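Local coordinates for hypothetical protein TM0894 (Thermotoga maritima, PDB 1ZTC) that probably acts as a metal-dependent hydrolase of the metallo-beta-lactamase superfamily, perhaps an endoribonuclease, and carries two nickel ions in this crystal, at residues Ile69-Asp73 / Leu92-Ala96; Ala96-Glu102 / Asn129-Gly135; Tyr182-Ile186 / Leu215-Val219. All blocks are in the same frame, centred on the assembly; numbering follows the deposited sequence.

Overall arrangement
The three contacts come in series along the chain, the first two meeting at Ala96. Contact 1 joins two loops, one leading into strand 76-78 and the other into strand 97-101; contact 2 pairs strand 97-101 with strand 130-133, the outermost strand, within this chain, of the six-stranded mixed sheet. These two touch where Phe93 O meets Phe98 CZ at 3.5 Å, their centres about 17 Å apart. Contact 3 lies across the chain's centre from both, about 23 Å from contact 1 and about 20 Å from contact 2 between nearest atoms. Contact 2 thus forms one border of the sheet, contact 1 packs the loops entering two of its strands, and contact 3 sets the last modelled residues against helix 179-187 on the far side.

Contact 1. Residues Ile69-Asp73 / Leu92-Ala96; sequences ISPDD and LFENA
The phenyl ring of Phe93 meets Pro71 O at its edge: the oxygen lies in the ring plane, 3.4 Å from Phe93 CD1. Pro71 CB comes in obliquely, 3.8 Å from Phe93 CD1 but off the plane on the side of Leu92 CB, which is centred above that face. Beyond the ring, Pro71 CB also rests on the backbone at 3.4 Å from Leu92 O. Phe64 of helix 57-67 touches both Pro71 and Phe93 and continues this buried patch.

The second flat group is the Asn95 amide. Its ND2 donates to Asp72 O at 2.9 Å, almost straight at 175°, with the acceptor in the amide plane and the donor on a carbonyl lone pair. With CG beside its own backbone N (chi1 -67°), Asn95 brings the amide up to the 3-10 turn. Two waters fill in between the backbones: one joins Pro71 O to Asn95 N, the other accepts from Glu94 N and reaches both Leu92 O and Asp72 OD1. The same Asp72 oxygen forms a salt bridge with Arg118 of the second subunit, and Glu94 pairs with Lys122 there.

On the 69-73 side, Ser70 OG accepts from Asp72 N, closing an ST turn. The loops before strands 76-78 and 97-101 of this metallo-beta-lactamase fold thus take part in the contact with the second subunit.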
ATOM      1  N   ILE A  69      14.218   8.651  23.551  1.00 49.67           N
ATOM      2  CA  ILE A  69      13.888   7.488  24.363  1.00 51.20           C
ATOM      3  C   ILE A  69      14.068   6.202  23.586  1.00 49.38           C
ATOM      4  O   ILE A  69      14.173   6.212  22.366  1.00 47.03           O
ATOM      5  CB  ILE A  69      12.448   7.529  24.873  1.00 52.03           C
ATOM      6  CG1 ILE A  69      11.465   7.581  23.694  1.00 54.40           C
ATOM      7  CG2 ILE A  69      12.266   8.699  25.827  1.00 53.68           C
ATOM      8  CD1 ILE A  69      10.046   7.361  24.106  1.00 56.94           C
ATOM      9  N   SER A  70      14.105   5.112  24.344  1.00 48.71           N
ATOM     10  CA  SER A  70      14.200   3.774  23.828  1.00 48.23           C
ATOM     11  C   SER A  70      12.892   3.058  24.169  1.00 47.44           C
ATOM     12  O   SER A  70      12.144   3.501  25.033  1.00 47.22           O
ATOM     13  CB  SER A  70      15.440   3.116  24.469  1.00 47.94           C
ATOM     14  OG  SER A  70      15.257   1.766  24.806  1.00 52.13           O
ATOM     15  N   PRO A  71      12.597   1.962  23.468  1.00 48.08           N
ATOM     16  CA  PRO A  71      11.488   1.095  23.872  1.00 47.42           C
ATOM     17  C   PRO A  71      11.562   0.659  25.346  1.00 43.70           C
ATOM     18  O   PRO A  71      10.543   0.481  25.973  1.00 43.27           O
ATOM     19  CB  PRO A  71      11.656  -0.124  22.943  1.00 48.81           C
ATOM     20  CG  PRO A  71      12.344   0.420  21.724  1.00 51.10           C
ATOM     21  CD  PRO A  71      13.284   1.468  22.252  1.00 50.29           C
ATOM     22  N   ASP A  72      12.765   0.487  25.873  1.00 43.14           N
ATOM     23  CA  ASP A  72      12.960   0.098  27.274  1.00 44.46           C
ATOM     24  C   ASP A  72      12.445   1.111  28.279  1.00 43.48           C
ATOM     25  O   ASP A  72      12.293   0.791  29.455  1.00 41.57           O
ATOM     26  CB  ASP A  72      14.443  -0.139  27.584  1.00 45.44           C
ATOM     27  CG  ASP A  72      15.049  -1.243  26.739  1.00 47.50           C
ATOM     28  OD1 ASP A  72      14.305  -2.127  26.273  1.00 50.12           O
ATOM     29  OD2 ASP A  72      16.272  -1.215  26.523  1.00 47.63           O
ATOM     30  N   ASP A  73      12.195   2.337  27.820  1.00 44.15           N
ATOM     31  CA  ASP A  73      11.719   3.410  28.702  1.00 44.55           C
ATOM     32  C   ASP A  73      10.211   3.462  28.783  1.00 44.01           C
ATOM     33  O   ASP A  73       9.663   4.204  29.582  1.00 43.96           O
ATOM     34  CB  ASP A  73      12.235   4.771  28.226  1.00 45.75           C
ATOM     35  CG  ASP A  73      13.775   4.858  28.206  1.00 47.07           C
ATOM     36  OD1 ASP A  73      14.450   4.454  29.188  1.00 49.10           O
ATOM     37  OD2 ASP A  73      14.301   5.351  27.197  1.00 46.74           O
ATOM     38  N   LEU A  92       7.934  -4.937  21.463  1.00 45.10           N
ATOM     39  CA  LEU A  92       9.117  -4.094  21.683  1.00 45.15           C
ATOM     40  C   LEU A  92       9.305  -3.627  23.125  1.00 45.98           C
ATOM     41  O   LEU A  92      10.407  -3.257  23.497  1.00 45.55           O
ATOM     42  CB  LEU A  92       9.065  -2.863  20.787  1.00 45.83           C
ATOM     43  CG  LEU A  92       9.110  -3.139  19.283  1.00 49.58           C
ATOM     44  CD1 LEU A  92       8.726  -1.907  18.499  1.00 55.24           C
ATOM     45  CD2 LEU A  92      10.479  -3.656  18.888  1.00 52.35           C
ATOM     46  N   PHE A  93       8.242  -3.632  23.921  1.00 45.29           N
ATOM     47  CA  PHE A  93       8.271  -2.974  25.228  1.00 46.07           C
ATOM     48  C   PHE A  93       8.337  -4.013  26.358  1.00 46.31           C
ATOM     49  O   PHE A  93       7.329  -4.445  26.896  1.00 49.54           O
ATOM     50  CB  PHE A  93       7.093  -2.021  25.355  1.00 44.14           C
ATOM     51  CG  PHE A  93       6.944  -1.116  24.168  1.00 44.78           C
ATOM     52  CD1 PHE A  93       7.923  -0.186  23.876  1.00 46.09           C
ATOM     53  CD2 PHE A  93       5.880  -1.249  23.305  1.00 45.79           C
ATOM     54  CE1 PHE A  93       7.829   0.608  22.739  1.00 48.59           C
ATOM     55  CE2 PHE A  93       5.772  -0.457  22.183  1.00 46.25           C
ATOM     56  CZ  PHE A  93       6.748   0.486  21.908  1.00 46.93           C
ATOM     57  N   GLU A  94       9.558  -4.371  26.721  1.00 46.64           N
ATOM     58  CA  GLU A  94       9.812  -5.456  27.666  1.00 47.91           C
ATOM     59  C   GLU A  94       9.579  -5.050  29.112  1.00 46.42           C
ATOM     60  O   GLU A  94       9.486  -5.913  29.991  1.00 45.08           O
ATOM     61  CB  GLU A  94      11.288  -5.921  27.618  1.00 49.59           C
ATOM     62  CG  GLU A  94      12.014  -5.923  26.252  1.00 59.48           C
ATOM     63  CD  GLU A  94      11.988  -7.256  25.527  1.00 60.83           C
ATOM     64  OE1 GLU A  94      11.778  -8.307  26.175  1.00 64.68           O
ATOM     65  OE2 GLU A  94      12.198  -7.240  24.291  1.00 65.82           O
ATOM     66  N   ASN A  95       9.560  -3.745  29.367  1.00 46.18           N
ATOM     67  CA  ASN A  95       9.455  -3.213  30.738  1.00 45.88           C
ATOM     68  C   ASN A  95       8.087  -2.613  31.065  1.00 44.62           C
ATOM     69  O   ASN A  95       7.885  -2.062  32.138  1.00 45.00           O
ATOM     70  CB  ASN A  95      10.510  -2.124  30.959  1.00 45.69           C
ATOM     71  CG  ASN A  95      11.928  -2.658  30.933  1.00 48.00           C
ATOM     72  OD1 ASN A  95      12.185  -3.787  31.347  1.00 45.71           O
ATOM     73  ND2 ASN A  95      12.868  -1.827  30.467  1.00 41.60           N
ATOM     74  N   ALA A  96       7.147  -2.731  30.148  1.00 44.97           N
ATOM     75  CA  ALA A  96       5.855  -2.108  30.279  1.00 44.65           C
ATOM     76  C   ALA A  96       4.851  -2.997  30.991  1.00 44.76           C
ATOM     77  O   ALA A  96       4.935  -4.227  30.968  1.00 43.35           O
ATOM     78  CB  ALA A  96       5.323  -1.743  28.908  1.00 44.79           C
TER
HETATM   79  O   HOH W   1       9.352  -1.195  27.785  1.00 35.81           O
HETATM   80  O   HOH W   2      11.753  -2.521  25.781  1.00 45.58           O

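Contact 2. Residues Ala96-Glu102 / Asn129-Gly135; sequences ATFYVHE and NVVLLKG
Val131 lies against the Tyr99 ring on one face of the sheet, its CB 3.7 Å from Tyr99 CD2, the two side chains running side by side in the same direction. Leu133, at the margin of that face, packs its CD1 on Tyr99 CB. Next to them the methyls Thr97 CG2 and Val131 CG2 meet at 3.7 Å. The other face carries Phe98, Val100, Val130 and Leu132. There Val100 CG1, set between its backbone N and carbonyl carbon, reaches Val130 CG1 at 3.9 Å and also touches Leu132 CD2.

Between the two faces runs the parallel pairing of the backbones. Phe98 N donates to Asn129 O, Val131 N to Phe98 O, Val100 N to Val131 O and Leu133 N to Val100 O, before Glu102 N closes the series on Leu133 O at 2.8 Å. That last carbonyl oxygen also sits over the centre of one face of the His101 ring. At the ring's edge His101 NE2 makes a weak bond to Lys134 O, bent to 129°, while ND1 is hydrogen-bonded to Val103 N; a stack with His148 further fixes the imidazole.

Outermost comes the salt bridge, Lys134 NZ to Glu102 OE2 at 3.1 Å, reached from the syn side and 17° out of the carboxylate plane. A water links Glu102 OE1 to Leu132 O, and another joins Ala96 O to Asn129 N at the opposite end of the pair.

Strands 97-101 and 130-133, running the same way at 26° and connected through helix 114-125, form a beta-alpha-beta crossover at the edge of a metallo-beta-lactamase sheet.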
ATOM      1  N   ALA A  96       7.147  -2.731  30.148  1.00 44.97           N
ATOM      2  CA  ALA A  96       5.855  -2.108  30.279  1.00 44.65           C
ATOM      3  C   ALA A  96       4.851  -2.997  30.991  1.00 44.76           C
ATOM      4  O   ALA A  96       4.935  -4.227  30.968  1.00 43.35           O
ATOM      5  CB  ALA A  96       5.323  -1.743  28.908  1.00 44.79           C
ATOM      6  N   THR A  97       3.914  -2.339  31.657  1.00 44.39           N
ATOM      7  CA  THR A  97       2.689  -2.976  32.094  1.00 44.63           C
ATOM      8  C   THR A  97       1.686  -2.769  30.976  1.00 43.50           C
ATOM      9  O   THR A  97       1.569  -1.663  30.434  1.00 43.00           O
ATOM     10  CB  THR A  97       2.191  -2.346  33.383  1.00 45.16           C
ATOM     11  OG1 THR A  97       3.240  -2.440  34.353  1.00 44.09           O
ATOM     12  CG2 THR A  97       0.921  -3.054  33.892  1.00 47.01           C
ATOM     13  N   PHE A  98       0.971  -3.841  30.642  1.00 43.66           N
ATOM     14  CA  PHE A  98      -0.021  -3.837  29.595  1.00 43.62           C
ATOM     15  C   PHE A  98      -1.416  -3.782  30.153  1.00 43.30           C
ATOM     16  O   PHE A  98      -1.703  -4.453  31.132  1.00 42.38           O
ATOM     17  CB  PHE A  98       0.157  -5.082  28.716  1.00 43.40           C
ATOM     18  CG  PHE A  98       1.469  -5.099  28.007  1.00 43.43           C
ATOM     19  CD1 PHE A  98       1.638  -4.363  26.846  1.00 43.41           C
ATOM     20  CD2 PHE A  98       2.556  -5.797  28.529  1.00 44.91           C
ATOM     21  CE1 PHE A  98       2.854  -4.324  26.190  1.00 41.88           C
ATOM     22  CE2 PHE A  98       3.787  -5.761  27.876  1.00 43.92           C
ATOM     23  CZ  PHE A  98       3.928  -5.016  26.701  1.00 44.15           C
ATOM     24  N   TYR A  99      -2.292  -2.986  29.521  1.00 42.40           N
ATOM     25  CA  TYR A  99      -3.675  -2.799  30.009  1.00 43.88           C
ATOM     26  C   TYR A  99      -4.629  -3.141  28.894  1.00 44.91           C
ATOM     27  O   TYR A  99      -4.498  -2.628  27.777  1.00 44.40           O
ATOM     28  CB  TYR A  99      -3.945  -1.353  30.445  1.00 45.47           C
ATOM     29  CG  TYR A  99      -3.024  -0.806  31.508  1.00 43.46           C
ATOM     30  CD1 TYR A  99      -1.694  -0.554  31.219  1.00 44.61           C
ATOM     31  CD2 TYR A  99      -3.492  -0.483  32.780  1.00 48.12           C
ATOM     32  CE1 TYR A  99      -0.843  -0.036  32.149  1.00 43.79           C
ATOM     33  CE2 TYR A  99      -2.626   0.031  33.751  1.00 48.82           C
ATOM     34  CZ  TYR A  99      -1.297   0.251  33.412  1.00 47.71           C
ATOM     35  OH  TYR A  99      -0.396   0.763  34.308  1.00 47.49           O
ATOM     36  N   VAL A 100      -5.608  -3.970  29.221  1.00 44.82           N
ATOM     37  CA  VAL A 100      -6.524  -4.532  28.234  1.00 43.92           C
ATOM     38  C   VAL A 100      -7.803  -4.953  28.961  1.00 43.91           C
ATOM     39  O   VAL A 100      -7.747  -5.324  30.135  1.00 40.63           O
ATOM     40  CB  VAL A 100      -5.863  -5.772  27.493  1.00 42.42           C
ATOM     41  CG1 VAL A 100      -5.559  -6.875  28.443  1.00 44.28           C
ATOM     42  CG2 VAL A 100      -6.708  -6.293  26.352  1.00 45.93           C
ATOM     43  N   HIS A 101      -8.938  -4.889  28.265  1.00 42.43           N
ATOM     44  CA  HIS A 101     -10.203  -5.307  28.850  1.00 43.71           C
ATOM     45  C   HIS A 101     -10.206  -6.802  29.112  1.00 43.82           C
ATOM     46  O   HIS A 101      -9.806  -7.604  28.256  1.00 43.35           O
ATOM     47  CB  HIS A 101     -11.404  -4.923  27.961  1.00 45.67           C
ATOM     48  CG  HIS A 101     -12.727  -5.072  28.661  1.00 43.54           C
ATOM     49  ND1 HIS A 101     -13.309  -6.298  28.893  1.00 48.59           N
ATOM     50  CD2 HIS A 101     -13.536  -4.154  29.248  1.00 44.31           C
ATOM     51  CE1 HIS A 101     -14.436  -6.128  29.567  1.00 49.73           C
ATOM     52  NE2 HIS A 101     -14.599  -4.835  29.788  1.00 46.68           N
ATOM     53  N   GLU A 102     -10.691  -7.179  30.294  1.00 43.47           N
ATOM     54  CA  GLU A 102     -10.638  -8.558  30.776  1.00 45.46           C
ATOM     55  C   GLU A 102     -11.267  -9.602  29.846  1.00 46.45           C
ATOM     56  O   GLU A 102     -10.828 -10.755  29.807  1.00 42.62           O
ATOM     57  CB  GLU A 102     -11.287  -8.650  32.175  1.00 46.31           C
ATOM     58  CG  GLU A 102     -12.740  -8.151  32.239  1.00 46.05           C
ATOM     59  CD  GLU A 102     -13.381  -8.309  33.597  1.00 51.90           C
ATOM     60  OE1 GLU A 102     -12.716  -8.775  34.552  1.00 52.15           O
ATOM     61  OE2 GLU A 102     -14.571  -7.952  33.702  1.00 59.65           O
ATOM     62  N   ASN A 129       3.400  -8.519  32.341  1.00 48.91           N
ATOM     63  CA  ASN A 129       2.610  -7.863  33.372  1.00 48.26           C
ATOM     64  C   ASN A 129       1.425  -7.203  32.721  1.00 46.63           C
ATOM     65  O   ASN A 129       1.575  -6.282  31.882  1.00 44.16           O
ATOM     66  CB  ASN A 129       3.439  -6.839  34.124  1.00 49.72           C
ATOM     67  CG  ASN A 129       4.620  -7.471  34.818  1.00 56.71           C
ATOM     68  OD1 ASN A 129       5.748  -7.373  34.345  1.00 65.50           O
ATOM     69  ND2 ASN A 129       4.359  -8.164  35.921  1.00 55.85           N
ATOM     70  N   VAL A 130       0.247  -7.674  33.111  1.00 45.19           N
ATOM     71  CA  VAL A 130      -1.007  -7.276  32.507  1.00 46.03           C
ATOM     72  C   VAL A 130      -1.996  -6.809  33.567  1.00 45.22           C
ATOM     73  O   VAL A 130      -2.198  -7.484  34.575  1.00 45.18           O
ATOM     74  CB  VAL A 130      -1.614  -8.455  31.718  1.00 45.66           C
ATOM     75  CG1 VAL A 130      -2.915  -8.044  31.070  1.00 49.29           C
ATOM     76  CG2 VAL A 130      -0.615  -8.963  30.655  1.00 50.61           C
ATOM     77  N   VAL A 131      -2.601  -5.652  33.338  1.00 44.01           N
ATOM     78  CA  VAL A 131      -3.702  -5.173  34.159  1.00 44.50           C
ATOM     79  C   VAL A 131      -4.983  -5.355  33.369  1.00 43.65           C
ATOM     80  O   VAL A 131      -5.091  -4.872  32.245  1.00 41.30           O
ATOM     81  CB  VAL A 131      -3.510  -3.698  34.526  1.00 44.45           C
ATOM     82  CG1 VAL A 131      -4.780  -3.117  35.194  1.00 47.83           C
ATOM     83  CG2 VAL A 131      -2.324  -3.587  35.481  1.00 46.16           C
ATOM     84  N   LEU A 132      -5.939  -6.082  33.953  1.00 42.74           N
ATOM     85  CA  LEU A 132      -7.222  -6.330  33.298  1.00 45.18           C
ATOM     86  C   LEU A 132      -8.211  -5.237  33.656  1.00 45.51           C
ATOM     87  O   LEU A 132      -8.426  -4.960  34.823  1.00 45.70           O
ATOM     88  CB  LEU A 132      -7.763  -7.717  33.692  1.00 45.98           C
ATOM     89  CG  LEU A 132      -6.797  -8.856  33.340  1.00 43.52           C
ATOM     90  CD1 LEU A 132      -7.326 -10.153  33.909  1.00 51.80           C
ATOM     91  CD2 LEU A 132      -6.548  -8.999  31.853  1.00 47.01           C
ATOM     92  N   LEU A 133      -8.785  -4.597  32.648  1.00 45.28           N
ATOM     93  CA  LEU A 133      -9.741  -3.511  32.841  1.00 45.00           C
ATOM     94  C   LEU A 133     -11.175  -3.991  32.608  1.00 46.52           C
ATOM     95  O   LEU A 133     -11.413  -5.029  31.936  1.00 44.90           O
ATOM     96  CB  LEU A 133      -9.418  -2.363  31.884  1.00 44.99           C
ATOM     97  CG  LEU A 133      -8.026  -1.746  32.045  1.00 42.91           C
ATOM     98  CD1 LEU A 133      -7.760  -0.747  30.932  1.00 46.78           C
ATOM     99  CD2 LEU A 133      -7.865  -1.099  33.450  1.00 47.91           C
ATOM    100  N   LYS A 134     -12.125  -3.270  33.211  1.00 46.51           N
ATOM    101  CA  LYS A 134     -13.559  -3.555  33.049  1.00 47.30           C
ATOM    102  C   LYS A 134     -14.302  -2.430  32.321  1.00 47.27           C
ATOM    103  O   LYS A 134     -15.391  -2.649  31.788  1.00 48.11           O
ATOM    104  CB  LYS A 134     -14.191  -3.751  34.409  1.00 46.72           C
ATOM    105  CG  LYS A 134     -13.585  -4.893  35.197  1.00 53.09           C
ATOM    106  CD  LYS A 134     -14.428  -5.194  36.456  1.00 52.30           C
ATOM    107  CE  LYS A 134     -14.029  -6.512  37.184  1.00 59.81           C
ATOM    108  NZ  LYS A 134     -14.880  -7.704  36.806  1.00 62.51           N
ATOM    109  N   GLY A 135     -13.708  -1.234  32.297  1.00 45.84           N
ATOM    110  CA  GLY A 135     -14.409  -0.028  31.884  1.00 46.02           C
ATOM    111  C   GLY A 135     -14.769   0.833  33.099  1.00 45.32           C
ATOM    112  O   GLY A 135     -14.999   0.323  34.175  1.00 44.82           O
TER
HETATM  113  O   HOH W   3       5.157  -6.765  30.965  1.00 50.82           O
HETATM  114  O   HOH W   4     -10.788  -6.602  36.094  1.00 66.92           O

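Contact 3. Residues Tyr182-Ile186 / Leu215-Val219; sequences YYDII and LKPEV
In this metallo-beta-lactamase fold, helix 179-187 packs at the surface against the tail after strand 206-208, the last modelled residues, through two tyrosines and an isoleucine on the helix and Leu215, Pro217 and Glu218 on the tail. Leu215 is gripped between the tyrosines by one methyl: CD2 lies 3.8 Å from Tyr182 CD2 and equally 3.8 Å from Tyr183 CE1. Its side chain runs at about a right angle to that of Tyr183, whose hydroxyl oxygen also approaches both methyls of the leucine.

Tyr182 leaves the helix toward the tail, its side chain slanting across those of Leu215 and Pro217. With its CG opposite the backbone N (chi1 169°), the ring extends across the gap until OH is 3.6 Å from Pro217 CB. Glu218 N lies at a similar distance from that oxygen, too far to be counted as a bond. One face of the Tyr182 ring is met by Ile186 CG1 from the next turn of the helix, 3.9 Å above the plane and offset toward the rim. Deeper in, Phe209, Leu207 and Leu198 touch Tyr182, which ties the helix to strand 206-208 and helix 192-201; Pro217 likewise rests on Leu207 and Ile204.

Farther along the tail, the aliphatic part of Glu218 meets Ile186 at about a right angle. The modelled 3.3 Å from Glu218 CG to Ile186 CD1 is too short to be taken literally. A bend at chi2 (-60°) turns the carboxylate back toward Tyr183.

With no hydrogen bond or salt bridge between the segments, van der Waals packing supplies their attraction, while backbone bonding of Leu215 with Leu207 also places the tail.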
ATOM      1  N   TYR A 182     -16.957   8.814  11.426  1.00 47.23           N
ATOM      2  CA  TYR A 182     -17.447   9.828  12.334  1.00 46.77           C
ATOM      3  C   TYR A 182     -18.505  10.704  11.670  1.00 46.08           C
ATOM      4  O   TYR A 182     -19.521  11.025  12.263  1.00 46.59           O
ATOM      5  CB  TYR A 182     -16.279  10.672  12.861  1.00 47.68           C
ATOM      6  CG  TYR A 182     -16.701  11.922  13.613  1.00 46.90           C
ATOM      7  CD1 TYR A 182     -17.310  11.834  14.855  1.00 51.87           C
ATOM      8  CD2 TYR A 182     -16.486  13.189  13.074  1.00 47.76           C
ATOM      9  CE1 TYR A 182     -17.702  12.949  15.538  1.00 49.57           C
ATOM     10  CE2 TYR A 182     -16.856  14.329  13.766  1.00 50.00           C
ATOM     11  CZ  TYR A 182     -17.472  14.201  15.000  1.00 50.74           C
ATOM     12  OH  TYR A 182     -17.849  15.322  15.687  1.00 52.43           O
ATOM     13  N   TYR A 183     -18.249  11.132  10.443  1.00 46.36           N
ATOM     14  CA  TYR A 183     -19.247  11.918   9.719  1.00 47.86           C
ATOM     15  C   TYR A 183     -20.551  11.134   9.527  1.00 46.66           C
ATOM     16  O   TYR A 183     -21.619  11.711   9.542  1.00 44.59           O
ATOM     17  CB  TYR A 183     -18.745  12.378   8.338  1.00 49.79           C
ATOM     18  CG  TYR A 183     -17.490  13.238   8.333  1.00 52.51           C
ATOM     19  CD1 TYR A 183     -17.241  14.178   9.333  1.00 54.73           C
ATOM     20  CD2 TYR A 183     -16.562  13.126   7.294  1.00 61.59           C
ATOM     21  CE1 TYR A 183     -16.090  14.969   9.299  1.00 56.03           C
ATOM     22  CE2 TYR A 183     -15.410  13.908   7.259  1.00 58.37           C
ATOM     23  CZ  TYR A 183     -15.187  14.820   8.259  1.00 56.59           C
ATOM     24  OH  TYR A 183     -14.048  15.575   8.209  1.00 66.75           O
ATOM     25  N   ASP A 184     -20.469   9.833   9.314  1.00 44.63           N
ATOM     26  CA  ASP A 184     -21.704   9.035   9.184  1.00 46.67           C
ATOM     27  C   ASP A 184     -22.571   9.126  10.432  1.00 46.38           C
ATOM     28  O   ASP A 184     -23.776   9.289  10.336  1.00 43.79           O
ATOM     29  CB  ASP A 184     -21.380   7.578   8.854  1.00 45.12           C
ATOM     30  CG  ASP A 184     -20.725   7.436   7.480  1.00 46.68           C
ATOM     31  OD1 ASP A 184     -20.878   8.348   6.599  1.00 50.81           O
ATOM     32  OD2 ASP A 184     -20.066   6.414   7.290  1.00 56.11           O
ATOM     33  N   ILE A 185     -21.940   9.049  11.593  1.00 49.93           N
ATOM     34  CA  ILE A 185     -22.629   9.254  12.869  1.00 52.34           C
ATOM     35  C   ILE A 185     -23.288  10.631  12.966  1.00 55.09           C
ATOM     36  O   ILE A 185     -24.473  10.762  13.245  1.00 56.55           O
ATOM     37  CB  ILE A 185     -21.647   9.040  14.026  1.00 53.95           C
ATOM     38  CG1 ILE A 185     -21.260   7.567  14.166  0.50 53.19           C
ATOM     39  CG2 ILE A 185     -22.226   9.601  15.321  1.00 62.76           C
ATOM     40  CD1 ILE A 185     -22.235   6.747  14.926  0.50 59.31           C
ATOM     41  N   ILE A 186     -22.530  11.673  12.689  1.00 57.63           N
ATOM     42  CA  ILE A 186     -23.088  13.023  12.670  1.00 56.52           C
ATOM     43  C   ILE A 186     -24.262  13.182  11.720  1.00 55.56           C
ATOM     44  O   ILE A 186     -25.203  13.915  12.033  1.00 56.11           O
ATOM     45  CB  ILE A 186     -22.038  14.069  12.243  1.00 58.84           C
ATOM     46  CG1 ILE A 186     -21.091  14.337  13.394  1.00 59.88           C
ATOM     47  CG2 ILE A 186     -22.710  15.424  11.794  1.00 61.35           C
ATOM     48  CD1 ILE A 186     -19.879  15.043  12.908  1.00 63.88           C
ATOM     49  N   LEU A 215      -9.182  14.797  14.332  1.00 46.96           N
ATOM     50  CA  LEU A 215     -10.098  15.831  13.927  1.00 48.83           C
ATOM     51  C   LEU A 215     -10.619  16.610  15.140  1.00 46.91           C
ATOM     52  O   LEU A 215     -10.938  16.033  16.155  1.00 46.30           O
ATOM     53  CB  LEU A 215     -11.247  15.143  13.193  1.00 48.70           C
ATOM     54  CG  LEU A 215     -12.157  15.957  12.308  1.00 55.18           C
ATOM     55  CD1 LEU A 215     -11.423  16.478  11.072  1.00 58.44           C
ATOM     56  CD2 LEU A 215     -13.343  15.063  11.929  1.00 54.74           C
ATOM     57  N   LYS A 216     -10.674  17.921  15.031  1.00 48.37           N
ATOM     58  CA  LYS A 216     -11.447  18.734  15.969  1.00 51.57           C
ATOM     59  C   LYS A 216     -12.906  18.471  15.709  1.00 50.99           C
ATOM     60  O   LYS A 216     -13.367  18.669  14.598  1.00 51.89           O
ATOM     61  CB  LYS A 216     -11.271  20.199  15.709  1.00 50.71           C
ATOM     62  CG  LYS A 216      -9.983  20.777  16.122  1.00 58.80           C
ATOM     63  CD  LYS A 216     -10.144  22.308  16.120  1.00 64.07           C
ATOM     64  CE  LYS A 216      -8.802  23.010  15.974  1.00 71.86           C
ATOM     65  NZ  LYS A 216      -8.953  24.451  15.572  1.00 70.47           N
ATOM     66  N   PRO A 217     -13.658  18.055  16.728  1.00 52.77           N
ATOM     67  CA  PRO A 217     -15.079  17.864  16.477  1.00 56.38           C
ATOM     68  C   PRO A 217     -15.888  19.098  16.092  1.00 58.38           C
ATOM     69  O   PRO A 217     -15.471  20.235  16.312  1.00 56.36           O
ATOM     70  CB  PRO A 217     -15.606  17.280  17.796  1.00 56.58           C
ATOM     71  CG  PRO A 217     -14.611  17.591  18.786  1.00 56.22           C
ATOM     72  CD  PRO A 217     -13.291  17.734  18.110  1.00 52.71           C
ATOM     73  N   GLU A 218     -17.018  18.778  15.459  1.00 65.21           N
ATOM     74  CA  GLU A 218     -18.100  19.713  15.122  1.00 72.86           C
ATOM     75  C   GLU A 218     -18.660  20.321  16.405  1.00 71.83           C
ATOM     76  O   GLU A 218     -18.811  19.620  17.402  1.00 70.33           O
ATOM     77  CB  GLU A 218     -19.246  18.961  14.398  1.00 74.93           C
ATOM     78  CG  GLU A 218     -18.856  18.194  13.114  1.00 82.17           C
ATOM     79  CD  GLU A 218     -18.256  19.088  12.014  1.00 91.78           C
ATOM     80  OE1 GLU A 218     -18.893  20.114  11.662  1.00 94.82           O
ATOM     81  OE2 GLU A 218     -17.160  18.746  11.497  1.00 93.78           O
ATOM     82  N   VAL A 219     -18.979  21.606  16.370  1.00 73.86           N
ATOM     83  CA  VAL A 219     -19.421  22.332  17.578  1.00 77.07           C
ATOM     84  C   VAL A 219     -20.507  21.630  18.442  1.00 79.33           C
ATOM     85  O   VAL A 219     -21.708  21.645  18.145  1.00 81.32           O
ATOM     86  CB  VAL A 219     -19.841  23.790  17.240  1.00 78.30           C
ATOM     87  CG1 VAL A 219     -18.590  24.623  16.907  1.00 78.43           C
ATOM     88  CG2 VAL A 219     -20.867  23.823  16.089  1.00 78.84           C
TER